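Local coordinates for protein enterotoxin type A (Staphylococcus aureus, PDB 1DYQ) that acts as a superantigen, binding MHC class II and T-cell receptor molecules to activate T cells, and also causes staphylococcal food poisoning, at residues A[22-27]-A[204-210]; A[7-11]-A[194-198]; A[41-47]-A[81-86]. The protein carries 3 engineered substitutions. All coordinates share one frame; numbering follows the deposited sequence. Where two conformers were deposited one is given.

The three contacts are spread over both halves of the toxin. Interactions 1 and 2 each tie part of the N-terminal region to the later half of the chain: 22-27 meets the loop 204-210, and 7-11 meets strand 195-198. Their centres lie 20 Å apart, with nearest atoms about 7 Å apart, and along the chain their segments alternate. Interaction 3, within the OB-fold domain, is nested inside both loops, its centre 30 Å from that of interaction 1 and 33 Å from that of interaction 2. Interaction 2 runs closest to the zinc site of His188, His226 and Asp228: the side chain of Ser194 is about 7 Å from the zinc ion.

Interaction 1: A[22-27]-A[204-210]; sequences TALGNL and GQYSNTL
Ala23 and Gly204 bring their backbones together, with CA of Ala23 3.4 Å from C of Gly204. The fit is tight because Gly204 has no side chain: the methyl of Ala23 packs over the following peptide, its CB 3.5 Å from N of Gln205. One turn on, Asn26 supplies the polar grip. With CG beside the backbone N (chi1 -66°), its amide reaches the loop, and ND2 donates to O of Gly204 at 2.8 Å. The bond is nearly straight, 164° at the hydrogen, and lies in both the amide plane and the carbonyl plane, which should favour this rotation of the amide. CB of Ser207 rests against the same amide. On the buried side, the side chains of Leu27 and Leu210 cross at about a right angle, their CD2 atoms 3.8 Å apart, while CD1 of Leu210 reaches the backbone of Asn26.

Toward solvent the join is looser. OG1 of Thr22 stands 3.5 Å from O of Gln205, and a water 3.1 Å from that OG1 makes a weak bond to the same carbonyl. The contact docks the first turn of helix 23-32, in the N-terminal region of the chain, onto a loop of the C-terminal beta-grasp domain.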
loop_
_atom_site.group_PDB
_atom_site.type_symbol
_atom_site.label_atom_id
_atom_site.label_comp_id
_atom_site.label_asym_id
_atom_site.label_seq_id
_atom_site.Cartn_x
_atom_site.Cartn_y
_atom_site.Cartn_z
ATOM N N THR A 22 -7.365 -17.794 -6.654
ATOM C CA THR A 22 -7.940 -16.826 -5.739
ATOM C C THR A 22 -7.354 -15.440 -5.905
ATOM O O THR A 22 -7.676 -14.534 -5.126
ATOM C CB THR A 22 -7.649 -17.291 -4.273
ATOM O OG1 THR A 22 -6.253 -17.545 -4.188
ATOM C CG2 THR A 22 -8.436 -18.571 -4.013
ATOM N N ALA A 23 -6.496 -15.241 -6.904
ATOM C CA ALA A 23 -5.798 -14.026 -7.114
ATOM C C ALA A 23 -6.641 -12.774 -7.116
ATOM O O ALA A 23 -6.331 -11.833 -6.365
ATOM C CB ALA A 23 -4.920 -14.082 -8.377
ATOM N N LEU A 24 -7.715 -12.759 -7.896
ATOM C CA LEU A 24 -8.528 -11.530 -8.000
ATOM C C LEU A 24 -9.246 -11.248 -6.694
ATOM O O LEU A 24 -9.341 -10.120 -6.233
ATOM C CB LEU A 24 -9.522 -11.714 -9.145
ATOM C CG LEU A 24 -9.929 -10.512 -9.965
ATOM C CD1 LEU A 24 -8.742 -9.686 -10.413
ATOM C CD2 LEU A 24 -10.775 -10.950 -11.169
ATOM N N GLY A 25 -9.753 -12.325 -6.090
ATOM C CA GLY A 25 -10.424 -12.222 -4.800
ATOM C C GLY A 25 -9.437 -11.696 -3.735
ATOM O O GLY A 25 -9.880 -10.899 -2.913
ATOM N N ASN A 26 -8.210 -12.183 -3.730
ATOM C CA ASN A 26 -7.227 -11.699 -2.756
ATOM C C ASN A 26 -6.890 -10.228 -2.996
ATOM O O ASN A 26 -6.751 -9.455 -2.058
ATOM C CB ASN A 26 -5.970 -12.523 -2.730
ATOM C CG ASN A 26 -6.189 -13.953 -2.220
ATOM O OD1 ASN A 26 -7.161 -14.146 -1.471
ATOM N ND2 ASN A 26 -5.300 -14.831 -2.575
ATOM N N LEU A 27 -6.708 -9.855 -4.277
ATOM C CA LEU A 27 -6.395 -8.447 -4.564
ATOM C C LEU A 27 -7.506 -7.526 -4.168
ATOM O O LEU A 27 -7.306 -6.433 -3.619
ATOM C CB LEU A 27 -6.098 -8.300 -6.084
ATOM C CG LEU A 27 -4.684 -8.689 -6.486
ATOM C CD1 LEU A 27 -4.635 -9.063 -7.973
ATOM C CD2 LEU A 27 -3.700 -7.593 -6.157
ATOM N N GLY A 204 -1.276 -13.034 -7.147
ATOM C CA GLY A 204 -2.348 -12.713 -6.230
ATOM C C GLY A 204 -2.859 -13.911 -5.448
ATOM O O GLY A 204 -3.517 -13.720 -4.411
ATOM N N GLN A 205 -2.620 -15.111 -5.918
ATOM C CA GLN A 205 -3.081 -16.335 -5.274
ATOM C C GLN A 205 -2.376 -16.572 -3.938
ATOM O O GLN A 205 -2.863 -17.382 -3.152
ATOM C CB GLN A 205 -2.914 -17.535 -6.188
ATOM C CG GLN A 205 -1.501 -18.016 -6.434
ATOM C CD GLN A 205 -0.813 -17.370 -7.605
ATOM O OE1 GLN A 205 -0.998 -16.197 -7.905
ATOM N NE2 GLN A 205 0.006 -18.155 -8.321
ATOM N N TYR A 206 -1.316 -15.849 -3.673
ATOM C CA TYR A 206 -0.631 -15.916 -2.368
ATOM C C TYR A 206 -0.941 -14.646 -1.594
ATOM O O TYR A 206 -0.203 -13.664 -1.689
ATOM C CB TYR A 206 0.878 -16.046 -2.604
ATOM C CG TYR A 206 1.251 -17.263 -3.413
ATOM C CD1 TYR A 206 0.914 -18.540 -2.940
ATOM C CD2 TYR A 206 1.877 -17.149 -4.638
ATOM C CE1 TYR A 206 1.256 -19.665 -3.677
ATOM C CE2 TYR A 206 2.220 -18.275 -5.371
ATOM C CZ TYR A 206 1.904 -19.516 -4.875
ATOM O OH TYR A 206 2.236 -20.641 -5.608
ATOM N N SER A 207 -2.003 -14.694 -0.766
ATOM C CA SER A 207 -2.423 -13.460 -0.077
ATOM C C SER A 207 -1.445 -13.057 1.003
ATOM O O SER A 207 -1.294 -11.883 1.327
ATOM C CB SER A 207 -3.792 -13.610 0.527
ATOM O OG SER A 207 -3.774 -14.657 1.529
ATOM N N ASN A 208 -0.644 -14.004 1.416
ATOM C CA ASN A 208 0.370 -13.642 2.443
ATOM C C ASN A 208 1.449 -12.758 1.928
ATOM O O ASN A 208 2.128 -12.114 2.785
ATOM C CB ASN A 208 0.812 -14.913 3.065
ATOM C CG ASN A 208 1.473 -15.852 2.093
ATOM O OD1 ASN A 208 0.951 -16.200 1.026
ATOM N ND2 ASN A 208 2.677 -16.275 2.449
ATOM N N THR A 209 1.844 -12.748 0.678
ATOM C CA THR A 209 2.936 -11.955 0.130
ATOM C C THR A 209 2.431 -10.888 -0.805
ATOM O O THR A 209 3.229 -10.106 -1.374
ATOM C CB THR A 209 3.950 -12.853 -0.583
ATOM O OG1 THR A 209 3.278 -13.729 -1.510
ATOM C CG2 THR A 209 4.689 -13.737 0.461
ATOM N N LEU A 210 1.119 -10.756 -0.959
ATOM C CA LEU A 210 0.610 -9.717 -1.890
ATOM C C LEU A 210 1.193 -8.359 -1.606
ATOM O O LEU A 210 1.552 -7.598 -2.560
ATOM C CB LEU A 210 -0.892 -9.716 -1.885
ATOM C CG LEU A 210 -1.634 -10.287 -3.080
ATOM C CD1 LEU A 210 -3.124 -9.987 -2.956
ATOM C CD2 LEU A 210 -1.071 -9.750 -4.386
HETATM O O HOH W 1 -4.946 -20.115 -3.107
#

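Interaction 2: A[7-11]-A[194-198]; sequences EINEK and SVNYD
Glu7 and Asn196 reach for each other from opposite directions, the first from the N-terminal loop and the second from a beta strand. Their flat ends do not lie parallel: the carboxylate and amide planes are turned 56° apart. The one bond the geometry settles leaves the side-chain amide aside: N of Asn196 donates to OE1 of Glu7 at 3.2 Å. It is straight at the hydrogen, 169°, but the donor comes from above, well out of the carboxylate plane. Glu7 gets there by a folded route. CG sits between the backbone N and the carbonyl carbon (chi1 52°), and a bend at chi2 swings the carboxylate over the strand. OE1 also passes 3.9 Å from CA of Val195, while OE2 lies 2.7 Å from O of Ser194. The amide of Asn196 is probably turned over in the model, so its individual polar contacts with Glu7 remain doubtful.

Next along the loop, Ile8 packs by van der Waals contact. Its side chain and that of Asn196 slide past each other in opposite directions, and CD1 of Ile8 continues as far as Asp198, 3.9 Å from the backbone N and 4.2 Å from CB. Further along 7-11, Asn9 closes an Asx turn, its OD1 accepting from N of Lys11 at 2.7 Å.

Strand 195-198 pairs antiparallel with 182-188 in the beta-grasp sheet, through backbone bonds of Val195 with Phe187 and Tyr197 with Ile185. The Tyr197 side chain packs on helix 153-168, while OD1 of Asp198 accepts from N of Phe200 and OD2 from N of Arg14, the latter linking the strand to the N-terminal region between 7-11 and helix 23-32.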
loop_
_atom_site.group_PDB
_atom_site.type_symbol
_atom_site.label_atom_id
_atom_site.label_comp_id
_atom_site.label_asym_id
_atom_site.label_seq_id
_atom_site.Cartn_x
_atom_site.Cartn_y
_atom_site.Cartn_z
ATOM N N GLU A 7 9.810 2.252 -14.574
ATOM C CA GLU A 7 10.538 0.970 -14.736
ATOM C C GLU A 7 9.784 0.002 -15.626
ATOM O O GLU A 7 10.299 -1.072 -15.974
ATOM C CB GLU A 7 10.966 0.392 -13.410
ATOM C CG GLU A 7 10.034 0.195 -12.291
ATOM C CD GLU A 7 9.864 1.297 -11.280
ATOM O OE1 GLU A 7 9.639 0.999 -10.074
ATOM O OE2 GLU A 7 9.888 2.489 -11.674
ATOM N N ILE A 8 8.571 0.370 -16.071
ATOM C CA ILE A 8 7.724 -0.541 -16.851
ATOM C C ILE A 8 7.066 0.076 -18.077
ATOM O O ILE A 8 6.368 1.094 -17.986
ATOM C CB ILE A 8 6.547 -1.023 -15.919
ATOM C CG1 ILE A 8 7.109 -1.864 -14.749
ATOM C CG2 ILE A 8 5.616 -1.941 -16.751
ATOM C CD1 ILE A 8 6.050 -2.097 -13.659
ATOM N N ASN A 9 7.104 -0.614 -19.220
ATOM C CA ASN A 9 6.417 -0.157 -20.440
ATOM C C ASN A 9 5.044 -0.812 -20.571
ATOM O O ASN A 9 4.883 -1.982 -20.215
ATOM C CB ASN A 9 7.255 -0.501 -21.678
ATOM C CG ASN A 9 6.598 -0.183 -22.995
ATOM O OD1 ASN A 9 5.750 -0.930 -23.491
ATOM N ND2 ASN A 9 7.004 0.924 -23.624
ATOM N N GLU A 10 4.097 -0.140 -21.206
ATOM C CA GLU A 10 2.744 -0.625 -21.359
ATOM C C GLU A 10 2.598 -1.963 -22.035
ATOM O O GLU A 10 1.669 -2.721 -21.680
ATOM C CB GLU A 10 1.884 0.432 -22.060
ATOM N N LYS A 11 3.426 -2.302 -23.025
ATOM C CA LYS A 11 3.251 -3.588 -23.714
ATOM C C LYS A 11 3.725 -4.745 -22.855
ATOM O O LYS A 11 3.360 -5.899 -23.097
ATOM C CB LYS A 11 3.871 -3.607 -25.093
ATOM C CG LYS A 11 3.502 -4.809 -25.954
ATOM C CD LYS A 11 2.032 -5.169 -25.815
ATOM C CE LYS A 11 1.505 -5.854 -27.063
ATOM N NZ LYS A 11 1.706 -5.003 -28.272
ATOM N N SER A 194 10.757 7.492 -10.508
ATOM C CA SER A 194 9.427 7.217 -9.989
ATOM C C SER A 194 9.227 5.737 -9.704
ATOM O O SER A 194 9.558 4.869 -10.519
ATOM C CB SER A 194 8.379 7.711 -10.990
ATOM O OG SER A 194 8.551 9.116 -11.192
ATOM N N VAL A 195 8.465 5.471 -8.637
ATOM C CA VAL A 195 8.044 4.101 -8.367
ATOM C C VAL A 195 6.848 3.772 -9.262
ATOM O O VAL A 195 5.944 4.585 -9.429
ATOM C CB VAL A 195 7.596 3.949 -6.891
ATOM C CG1 VAL A 195 7.076 2.553 -6.651
ATOM C CG2 VAL A 195 8.806 4.253 -5.991
ATOM N N ASN A 196 6.924 2.592 -9.897
ATOM C CA ASN A 196 5.721 2.192 -10.666
ATOM C C ASN A 196 5.399 0.740 -10.371
ATOM O O ASN A 196 6.280 -0.087 -10.204
ATOM C CB ASN A 196 5.738 2.555 -12.085
ATOM C CG ASN A 196 7.103 2.551 -12.731
ATOM O OD1 ASN A 196 7.706 3.632 -12.872
ATOM N ND2 ASN A 196 7.551 1.372 -13.067
ATOM N N TYR A 197 4.099 0.473 -10.362
ATOM C CA TYR A 197 3.645 -0.883 -10.102
ATOM C C TYR A 197 2.658 -1.317 -11.202
ATOM O O TYR A 197 1.769 -0.532 -11.548
ATOM C CB TYR A 197 2.874 -0.979 -8.781
ATOM C CG TYR A 197 3.695 -0.741 -7.537
ATOM C CD1 TYR A 197 4.921 -1.335 -7.348
ATOM C CD2 TYR A 197 3.169 0.033 -6.506
ATOM C CE1 TYR A 197 5.668 -1.085 -6.203
ATOM C CE2 TYR A 197 3.878 0.265 -5.348
ATOM C CZ TYR A 197 5.116 -0.324 -5.194
ATOM O OH TYR A 197 5.853 -0.089 -4.055
ATOM N N ASP A 198 2.814 -2.540 -11.613
ATOM C CA ASP A 198 1.797 -3.158 -12.523
ATOM C C ASP A 198 0.636 -3.582 -11.655
ATOM O O ASP A 198 0.784 -4.331 -10.682
ATOM C CB ASP A 198 2.485 -4.305 -13.250
ATOM C CG ASP A 198 1.550 -5.105 -14.146
ATOM O OD1 ASP A 198 0.349 -4.954 -14.005
ATOM O OD2 ASP A 198 2.097 -5.860 -14.988
#

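Interaction 3: A[41-47]-A[81-86]; sequences NKESHDQ and YKGKKV
Lys42 and Val86 form an antiparallel hydrogen-bonded pair in the OB-fold domain, and a G1 beta bulge sets Asn41 and Lys42 together opposite Val86. N of Lys42 donates to O of Val86 at 2.9 Å, and N of Val86 returns a bond to O of Lys42 at 2.8 Å. CG2 of Val86, between its backbone N and carbonyl carbon, lies against that Lys42 carbonyl. Beside the pair, Asn41 lays its amide across the Lys85 chain, ND2 3.3 Å from CD.

Ahead of Val86 in the chain, a type II turn runs from Tyr81 to Lys84, with Gly83 at positive phi. N of Gly83 donates to O of Ser44 from above the carbonyl plane. Over this turn Glu43, with CG anti to its backbone N (chi1 178°), bends at chi2 so that OE2 comes 3.1 Å from CA of Gly83. The same OE2 uses its syn lone pair to accept from ND1 of His45 at 2.6 Å, in the plane of the ring, which fixes the imidazole beside the turn. Lys82 crosses Gln47 at about a right angle, and a water bridges their ends, 2.7 Å from NZ of Lys82 and 2.6 Å from OE1 of Gln47.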
loop_
_atom_site.group_PDB
_atom_site.type_symbol
_atom_site.label_atom_id
_atom_site.label_comp_id
_atom_site.label_asym_id
_atom_site.label_seq_id
_atom_site.Cartn_x
_atom_site.Cartn_y
_atom_site.Cartn_z
ATOM N N ASN A 41 2.224 9.227 16.234
ATOM C CA ASN A 41 3.041 9.435 17.418
ATOM C C ASN A 41 3.135 8.209 18.300
ATOM O O ASN A 41 2.868 8.256 19.514
ATOM C CB ASN A 41 2.492 10.633 18.210
ATOM C CG ASN A 41 3.523 11.218 19.160
ATOM O OD1 ASN A 41 3.157 11.665 20.264
ATOM N ND2 ASN A 41 4.769 11.266 18.752
ATOM N N LYS A 42 3.479 7.088 17.704
ATOM C CA LYS A 42 3.682 5.833 18.428
ATOM C C LYS A 42 5.183 5.544 18.475
ATOM O O LYS A 42 5.967 6.125 17.737
ATOM C CB LYS A 42 2.971 4.681 17.726
ATOM C CG LYS A 42 1.476 4.922 17.511
ATOM C CD LYS A 42 0.682 4.576 18.760
ATOM C CE LYS A 42 1.139 3.251 19.355
ATOM N NZ LYS A 42 0.069 2.533 20.081
ATOM N N GLU A 43 5.584 4.582 19.299
ATOM C CA GLU A 43 6.987 4.214 19.403
ATOM C C GLU A 43 7.086 2.775 19.946
ATOM O O GLU A 43 6.257 2.365 20.733
ATOM C CB GLU A 43 7.787 5.153 20.289
ATOM C CG GLU A 43 9.236 4.859 20.503
ATOM C CD GLU A 43 9.529 3.724 21.485
ATOM O OE1 GLU A 43 8.665 3.486 22.358
ATOM O OE2 GLU A 43 10.593 3.099 21.362
ATOM N N SER A 44 8.080 2.082 19.446
ATOM C CA SER A 44 8.475 0.795 19.964
ATOM C C SER A 44 9.888 0.442 19.596
ATOM O O SER A 44 10.404 0.818 18.537
ATOM C CB SER A 44 7.510 -0.309 19.454
ATOM O OG SER A 44 8.008 -1.566 20.014
ATOM N N HIS A 45 10.611 -0.238 20.495
ATOM C CA HIS A 45 11.899 -0.797 20.231
ATOM C C HIS A 45 11.916 -2.281 20.665
ATOM O O HIS A 45 12.924 -2.910 20.831
ATOM C CB HIS A 45 13.096 -0.049 20.781
ATOM C CG HIS A 45 12.895 0.332 22.224
ATOM N ND1 HIS A 45 12.095 1.328 22.631
ATOM C CD2 HIS A 45 13.417 -0.278 23.343
ATOM C CE1 HIS A 45 12.062 1.389 23.960
ATOM N NE2 HIS A 45 12.837 0.406 24.359
ATOM N N ASP A 46 10.685 -2.797 20.764
ATOM C CA ASP A 46 10.473 -4.206 20.985
ATOM C C ASP A 46 10.625 -4.924 19.616
ATOM O O ASP A 46 10.040 -4.406 18.648
ATOM C CB ASP A 46 8.984 -4.363 21.403
ATOM C CG ASP A 46 8.752 -5.491 22.343
ATOM O OD1 ASP A 46 8.682 -5.260 23.579
ATOM O OD2 ASP A 46 8.685 -6.657 21.879
ATOM N N GLN A 47 11.481 -5.889 19.540
ATOM C CA GLN A 47 11.620 -6.673 18.302
ATOM C C GLN A 47 11.301 -8.142 18.606
ATOM O O GLN A 47 11.531 -8.621 19.716
ATOM C CB GLN A 47 13.006 -6.545 17.721
ATOM C CG GLN A 47 13.423 -5.135 17.372
ATOM C CD GLN A 47 14.739 -5.047 16.651
ATOM O OE1 GLN A 47 15.806 -5.254 17.220
ATOM N NE2 GLN A 47 14.677 -4.698 15.362
ATOM N N TYR A 81 13.637 3.397 12.281
ATOM C CA TYR A 81 12.419 3.599 12.985
ATOM C C TYR A 81 12.379 3.043 14.411
ATOM O O TYR A 81 11.520 3.458 15.191
ATOM C CB TYR A 81 11.251 2.919 12.183
ATOM C CG TYR A 81 11.219 3.492 10.754
ATOM C CD1 TYR A 81 10.810 4.799 10.548
ATOM C CD2 TYR A 81 11.550 2.689 9.688
ATOM C CE1 TYR A 81 10.812 5.326 9.259
ATOM C CE2 TYR A 81 11.528 3.203 8.386
ATOM C CZ TYR A 81 11.162 4.514 8.198
ATOM O OH TYR A 81 11.136 5.042 6.922
ATOM N N LYS A 82 13.236 2.091 14.687
ATOM C CA LYS A 82 13.209 1.451 16.028
ATOM C C LYS A 82 13.510 2.487 17.101
ATOM O O LYS A 82 14.477 3.228 17.023
ATOM C CB LYS A 82 14.243 0.331 16.054
ATOM C CG LYS A 82 14.213 -0.526 17.315
ATOM C CD LYS A 82 15.378 -1.527 17.253
ATOM C CE LYS A 82 16.699 -0.806 17.484
ATOM N NZ LYS A 82 17.858 -1.654 17.098
ATOM N N GLY A 83 12.611 2.584 18.084
ATOM C CA GLY A 83 12.807 3.476 19.206
ATOM C C GLY A 83 12.585 4.944 18.870
ATOM O O GLY A 83 12.983 5.813 19.661
ATOM N N LYS A 84 11.907 5.230 17.771
ATOM C CA LYS A 84 11.634 6.615 17.376
ATOM C C LYS A 84 10.131 6.871 17.351
ATOM O O LYS A 84 9.351 5.921 17.182
ATOM C CB LYS A 84 12.132 6.853 15.930
ATOM C CG LYS A 84 13.603 6.632 15.707
ATOM C CD LYS A 84 14.420 7.758 16.319
ATOM C CE LYS A 84 15.862 7.717 15.848
ATOM N NZ LYS A 84 16.582 6.543 16.400
ATOM N N LYS A 85 9.737 8.137 17.473
ATOM C CA LYS A 85 8.323 8.472 17.328
ATOM C C LYS A 85 7.969 8.373 15.812
ATOM O O LYS A 85 8.734 8.878 14.998
ATOM C CB LYS A 85 7.943 9.833 17.837
ATOM C CG LYS A 85 8.134 10.008 19.360
ATOM C CD LYS A 85 7.052 9.220 20.087
ATOM C CE LYS A 85 6.876 9.709 21.518
ATOM N NZ LYS A 85 7.218 8.636 22.498
ATOM N N VAL A 86 6.996 7.523 15.569
ATOM C CA VAL A 86 6.606 7.226 14.175
ATOM C C VAL A 86 5.115 7.382 14.021
ATOM O O VAL A 86 4.320 7.322 14.962
ATOM C CB VAL A 86 7.001 5.785 13.782
ATOM C CG1 VAL A 86 8.502 5.630 13.778
ATOM C CG2 VAL A 86 6.319 4.775 14.708
HETATM O O HOH W 2 9.138 3.253 16.930
HETATM O O HOH W 3 18.243 -4.334 16.835
#